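Local coordinates for hypothetical protein (Pseudomonas syringae pv. tomato, PDB 2OT9), which is of unknown function but belongs to the YaeQ family, which is grouped with the PD-(D/E)XK nuclease-like proteins, at residues A2-T7 with R31-T36; T6-E11 with M144-K149. One frame throughout, in Å; residues are numbered along the deposited sequence.

In the fold
Contact 1 starts in the N-terminal arm and contact 2 in the first residues of strand 6-16; they share Thr6 and Thr7. The chain runs through this strand, returns in the outermost strand 21-31, and contact 1 closes that hairpin where residues 31-36 leave it toward helix 37-49. Contact 2 closes a far longer excursion: after helix 134-141, residues 144-149 enter strand 147-155 on the other flank of strand 6-16. The two closures overlap along the chain, neither enclosing the other. Backbone pairing holds strand 6-16 between an antiparallel and a parallel neighbour, and a hydrogen bond between Arg31 and Tyr8 links the two contacts as well.

Contact 1. Residues A2-T7 with R31-T36; sequences AQPSTT and RHPSET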
loop_
_atom_site.group_PDB
_atom_site.type_symbol
_atom_site.label_atom_id
_atom_site.label_comp_id
_atom_site.label_asym_id
_atom_site.label_seq_id
_atom_site.Cartn_x
_atom_site.Cartn_y
_atom_site.Cartn_z
ATOM N N ALA A 2 14.229 13.981 -2.072
ATOM C CA ALA A 2 15.061 15.206 -1.907
ATOM C C ALA A 2 14.936 16.124 -3.124
ATOM O O ALA A 2 15.283 15.714 -4.234
ATOM C CB ALA A 2 16.534 14.823 -1.662
ATOM N N GLN A 3 14.438 17.351 -2.953
ATOM C CA GLN A 3 13.902 17.899 -1.697
ATOM C C GLN A 3 12.893 19.019 -2.026
ATOM O O GLN A 3 12.914 19.553 -3.141
ATOM C CB GLN A 3 15.027 18.407 -0.783
ATOM C CG GLN A 3 15.140 17.632 0.528
ATOM C CD GLN A 3 16.558 17.497 1.047
ATOM O OE1 GLN A 3 16.907 16.475 1.649
ATOM N NE2 GLN A 3 17.385 18.523 0.825
ATOM N N PRO A 4 12.001 19.379 -1.075
ATOM C CA PRO A 4 11.858 18.924 0.326
ATOM C C PRO A 4 11.374 17.470 0.512
ATOM O O PRO A 4 10.204 17.169 0.259
ATOM C CB PRO A 4 10.854 19.921 0.921
ATOM C CG PRO A 4 10.060 20.418 -0.253
ATOM C CD PRO A 4 10.986 20.393 -1.434
ATOM N N SER A 5 12.284 16.595 0.954
ATOM C CA SER A 5 11.972 15.209 1.331
ATOM C C SER A 5 11.582 15.118 2.809
ATOM O O SER A 5 12.451 14.998 3.678
ATOM C CB SER A 5 13.175 14.294 1.059
ATOM O OG SER A 5 12.975 12.994 1.605
ATOM N N THR A 6 10.278 15.166 3.087
ATOM C CA THR A 6 9.789 15.263 4.465
ATOM C C THR A 6 9.847 13.904 5.177
ATOM O O THR A 6 9.428 12.890 4.623
ATOM C CB THR A 6 8.339 15.826 4.543
ATOM O OG1 THR A 6 8.049 16.646 3.404
ATOM C CG2 THR A 6 8.167 16.652 5.784
ATOM N N THR A 7 10.400 13.897 6.389
ATOM C CA THR A 7 10.428 12.693 7.225
ATOM C C THR A 7 9.180 12.632 8.107
ATOM O O THR A 7 8.838 13.608 8.783
ATOM C CB THR A 7 11.692 12.635 8.093
ATOM O OG1 THR A 7 12.842 12.682 7.242
ATOM C CG2 THR A 7 11.738 11.356 8.913
ATOM N N ARG A 31 9.194 10.944 2.663
ATOM C CA ARG A 31 8.218 11.370 1.689
ATOM C C ARG A 31 8.903 12.204 0.606
ATOM O O ARG A 31 9.369 13.297 0.862
ATOM C CB ARG A 31 7.143 12.180 2.379
ATOM C CG ARG A 31 5.982 12.481 1.505
ATOM C CD ARG A 31 5.131 13.512 2.195
ATOM N NE ARG A 31 4.297 14.182 1.233
ATOM C CZ ARG A 31 3.523 15.220 1.496
ATOM N NH1 ARG A 31 3.458 15.718 2.719
ATOM N NH2 ARG A 31 2.810 15.754 0.514
ATOM N N HIS A 32 8.977 11.673 -0.601
ATOM C CA HIS A 32 9.597 12.406 -1.691
ATOM C C HIS A 32 8.678 13.611 -2.028
ATOM O O HIS A 32 7.477 13.511 -1.828
ATOM C CB HIS A 32 9.760 11.458 -2.892
ATOM C CG HIS A 32 10.379 12.100 -4.095
ATOM N ND1 HIS A 32 11.741 12.246 -4.247
ATOM C CD2 HIS A 32 9.817 12.656 -5.192
ATOM C CE1 HIS A 32 11.991 12.863 -5.388
ATOM N NE2 HIS A 32 10.838 13.120 -5.983
ATOM N N PRO A 33 9.236 14.746 -2.504
ATOM C CA PRO A 33 8.396 15.909 -2.870
ATOM C C PRO A 33 7.283 15.588 -3.866
ATOM O O PRO A 33 6.233 16.214 -3.818
ATOM C CB PRO A 33 9.392 16.885 -3.494
ATOM C CG PRO A 33 10.687 16.518 -2.913
ATOM C CD PRO A 33 10.670 15.040 -2.698
ATOM N N SER A 34 7.496 14.598 -4.730
ATOM C CA SER A 34 6.491 14.180 -5.714
ATOM C C SER A 34 5.428 13.226 -5.166
ATOM O O SER A 34 4.446 12.932 -5.848
ATOM C CB SER A 34 7.168 13.516 -6.904
ATOM O OG SER A 34 8.006 14.450 -7.555
ATOM N N GLU A 35 5.638 12.731 -3.956
ATOM C CA GLU A 35 4.679 11.845 -3.317
ATOM C C GLU A 35 3.639 12.678 -2.580
ATOM O O GLU A 35 3.965 13.375 -1.616
ATOM C CB GLU A 35 5.359 10.897 -2.335
ATOM C CG GLU A 35 4.365 9.997 -1.593
ATOM C CD GLU A 35 5.035 8.805 -0.940
ATOM O OE1 GLU A 35 6.164 8.971 -0.435
ATOM O OE2 GLU A 35 4.429 7.712 -0.918
ATOM N N THR A 36 2.390 12.604 -3.034
ATOM C CA THR A 36 1.320 13.364 -2.386
ATOM C C THR A 36 0.979 12.733 -1.039
ATOM O O THR A 36 1.342 11.568 -0.776
ATOM C CB THR A 36 0.040 13.418 -3.240
ATOM O OG1 THR A 36 -0.427 12.090 -3.466
ATOM C CG2 THR A 36 0.285 14.137 -4.571
#
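Thr6 and Arg31 face each other as an antiparallel hydrogen-bonded pair. The bond from Arg31 N to Thr6 O measures 2.8 Å, whereas the return bond from Thr6 N to Arg31 O is weak (N-H...O 124°). Arg31 O also receives a CA-H...O contact from Ser5 CA at 3.3 Å.

Much of the remaining contact is made by the Pro33 ring, leaning on the N-terminal arm. Pro33 CG lies 3.3 Å from Pro4 O and 3.5 Å from Gln3 C, in the second of two successive cis peptides, Ala2-Gln3 and Gln3-Pro4. Pro33 CD sits over the centre of the His32 ring, 3.2 Å above its plane, while His32 ND1 stands obliquely 3.7 Å from Ala2 N, not hydrogen-bonded.

The Arg31 side chain leads away from the arm. CG is anti to the backbone N (chi1 -171°), and the extended chain carries Arg31 NE to Glu35 O at 3.0 Å, a bond in the guanidinium plane. NH1 is taken by Tyr8 OH. A type I turn from His32 to Glu35 brings that carbonyl back to Arg31, and Thr36 N-caps helix 37-49. The arrangement is the open end of a beta hairpin, whose edge strand turns into a helix.

Contact 2. Residues T6-E11 with M144-K149; sequences TTYKFE and MPRVIK
Tyr8 and Ile148 form the apolar centre, with Ile148 CD1 3.7 Å from Tyr8 CD1. On the same side of the sheet, Ile148 CG2 meets Phe10 CD1 at 3.9 Å, so the two branches of the isoleucine serve different rings. Arg146 CD lies over one face of the Tyr8 ring, offset toward its rim, and Met144 O lies at the ring edge in its plane. In the same plane a water donates to Met144 O and accepts from Tyr8 OH, the hydroxyl that also meets Arg31.

The backbones pair in parallel, Lys9 with Val147, Phe10 with Ile148 and Glu11 with Lys149, the strand axes inclined by 19°. Lys9 is held through both its N, to Arg146 O, and its O, which accepts from Ile148 N at 2.8 Å. Glu11 N then binds Ile148 O at 2.7 Å.

At the start of the ladder the side chain of Arg146 takes over from the backbone. Bent at chi2 (-67°) and chi3 (-64°), it curls back to grip Thr7 O side-on, with Arg146 NE and NH2 each 2.8 Å from that oxygen. The oxygen is in the guanidinium plane; NH2 sits on a carbonyl lone pair, whereas NE is tilted from the carbonyl plane. Thr6 CG2 rests over the centre of the guanidinium face, 3.2 Å from Arg146 CZ.

On the opposite side of the sheet from Phe10, Glu11 and Lys149 run alongside each other, Glu11 OE1 touching Lys149 CE at 3.5 Å, with Lys149 NZ too far from the carboxylate to make a salt bridge.

Helix 37-49 packs on the apolar side, with Met40 touching Tyr8 and Leu44 reaching both Phe10 and Ile148, and strand 21-31 continues the sheet beyond strand 6-16.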
loop_
_atom_site.group_PDB
_atom_site.type_symbol
_atom_site.label_atom_id
_atom_site.label_comp_id
_atom_site.label_asym_id
_atom_site.label_seq_id
_atom_site.Cartn_x
_atom_site.Cartn_y
_atom_site.Cartn_z
ATOM N N THR A 6 10.278 15.166 3.087
ATOM C CA THR A 6 9.789 15.263 4.465
ATOM C C THR A 6 9.847 13.904 5.177
ATOM O O THR A 6 9.428 12.890 4.623
ATOM C CB THR A 6 8.339 15.826 4.543
ATOM O OG1 THR A 6 8.049 16.646 3.404
ATOM C CG2 THR A 6 8.167 16.652 5.784
ATOM N N THR A 7 10.400 13.897 6.389
ATOM C CA THR A 7 10.428 12.693 7.225
ATOM C C THR A 7 9.180 12.632 8.107
ATOM O O THR A 7 8.838 13.608 8.783
ATOM C CB THR A 7 11.692 12.635 8.093
ATOM O OG1 THR A 7 12.842 12.682 7.242
ATOM C CG2 THR A 7 11.738 11.356 8.913
ATOM N N TYR A 8 8.492 11.490 8.062
ATOM C CA TYR A 8 7.332 11.247 8.901
ATOM C C TYR A 8 7.595 10.055 9.817
ATOM O O TYR A 8 8.319 9.134 9.451
ATOM C CB TYR A 8 6.106 10.935 8.042
ATOM C CG TYR A 8 5.536 12.112 7.292
ATOM C CD1 TYR A 8 4.347 12.711 7.700
ATOM C CD2 TYR A 8 6.180 12.626 6.177
ATOM C CE1 TYR A 8 3.808 13.798 7.005
ATOM C CE2 TYR A 8 5.654 13.712 5.487
ATOM C CZ TYR A 8 4.461 14.280 5.901
ATOM O OH TYR A 8 3.935 15.342 5.206
ATOM N N LYS A 9 6.987 10.085 10.991
ATOM C CA LYS A 9 7.008 8.961 11.915
ATOM C C LYS A 9 5.610 8.354 11.963
ATOM O O LYS A 9 4.630 9.067 12.206
ATOM C CB LYS A 9 7.414 9.441 13.302
ATOM C CG LYS A 9 8.794 10.133 13.352
ATOM C CD LYS A 9 9.899 9.143 13.699
ATOM C CE LYS A 9 11.281 9.719 13.428
ATOM N NZ LYS A 9 12.327 8.854 14.064
ATOM N N PHE A 10 5.531 7.043 11.730
ATOM C CA PHE A 10 4.279 6.308 11.697
ATOM C C PHE A 10 4.226 5.428 12.944
ATOM O O PHE A 10 5.138 4.620 13.178
ATOM C CB PHE A 10 4.248 5.458 10.431
ATOM C CG PHE A 10 2.976 4.672 10.209
ATOM C CD1 PHE A 10 1.721 5.215 10.464
ATOM C CD2 PHE A 10 3.043 3.416 9.619
ATOM C CE1 PHE A 10 0.563 4.484 10.179
ATOM C CE2 PHE A 10 1.890 2.692 9.335
ATOM C CZ PHE A 10 0.650 3.229 9.611
ATOM N N GLU A 11 3.182 5.620 13.749
ATOM C CA GLU A 11 2.915 4.784 14.925
ATOM C C GLU A 11 1.628 3.994 14.682
ATOM O O GLU A 11 0.530 4.568 14.609
ATOM C CB GLU A 11 2.812 5.646 16.197
ATOM C CG GLU A 11 4.013 6.600 16.375
ATOM C CD GLU A 11 4.014 7.340 17.704
ATOM O OE1 GLU A 11 3.068 7.144 18.493
ATOM O OE2 GLU A 11 4.967 8.110 17.959
HETATM N N MSE A 144 -1.851 15.723 6.636
HETATM C CA MSE A 144 -1.191 14.731 7.462
HETATM C C MSE A 144 -0.131 15.340 8.395
HETATM O O MSE A 144 0.739 16.085 7.946
HETATM C CB MSE A 144 -0.593 13.631 6.586
HETATM C CG MSE A 144 -0.193 12.418 7.395
HETATM SE SE MSE A 144 -1.714 11.495 8.190
HETATM C CE MSE A 144 -2.010 10.144 6.792
ATOM N N PRO A 145 -0.224 15.056 9.705
ATOM C CA PRO A 145 0.802 15.554 10.623
ATOM C C PRO A 145 2.100 14.749 10.460
ATOM O O PRO A 145 2.090 13.675 9.840
ATOM C CB PRO A 145 0.184 15.307 12.002
ATOM C CG PRO A 145 -0.692 14.127 11.798
ATOM C CD PRO A 145 -1.259 14.280 10.405
ATOM N N ARG A 146 3.193 15.270 11.004
ATOM C CA ARG A 146 4.500 14.621 10.902
ATOM C C ARG A 146 4.559 13.306 11.678
ATOM O O ARG A 146 5.271 12.383 11.284
ATOM C CB ARG A 146 5.614 15.579 11.341
ATOM C CG ARG A 146 5.679 16.876 10.495
ATOM C CD ARG A 146 6.111 16.597 9.052
ATOM N NE ARG A 146 7.471 16.061 9.026
ATOM C CZ ARG A 146 8.576 16.801 8.972
ATOM N NH1 ARG A 146 8.499 18.126 8.902
ATOM N NH2 ARG A 146 9.765 16.211 8.965
ATOM N N VAL A 147 3.818 13.236 12.779
ATOM C CA VAL A 147 3.668 11.985 13.522
ATOM C C VAL A 147 2.247 11.460 13.257
ATOM O O VAL A 147 1.254 12.069 13.673
ATOM C CB VAL A 147 3.975 12.132 15.047
ATOM C CG1 VAL A 147 3.948 10.779 15.731
ATOM C CG2 VAL A 147 5.341 12.803 15.281
ATOM N N ILE A 148 2.180 10.357 12.517
ATOM C CA ILE A 148 0.925 9.729 12.130
ATOM C C ILE A 148 0.635 8.584 13.094
ATOM O O ILE A 148 1.362 7.583 13.125
ATOM C CB ILE A 148 1.008 9.177 10.699
ATOM C CG1 ILE A 148 1.462 10.278 9.724
ATOM C CG2 ILE A 148 -0.314 8.561 10.281
ATOM C CD1 ILE A 148 2.244 9.752 8.544
ATOM N N LYS A 149 -0.434 8.740 13.871
ATOM C CA LYS A 149 -0.847 7.730 14.851
ATOM C C LYS A 149 -2.168 7.132 14.402
ATOM O O LYS A 149 -3.190 7.833 14.334
ATOM C CB LYS A 149 -1.006 8.359 16.229
ATOM C CG LYS A 149 0.202 9.151 16.678
ATOM C CD LYS A 149 -0.089 9.824 18.007
ATOM C CE LYS A 149 1.184 10.088 18.791
ATOM N NZ LYS A 149 1.961 11.175 18.149
HETATM O O HOH W 1 1.535 16.608 5.397
#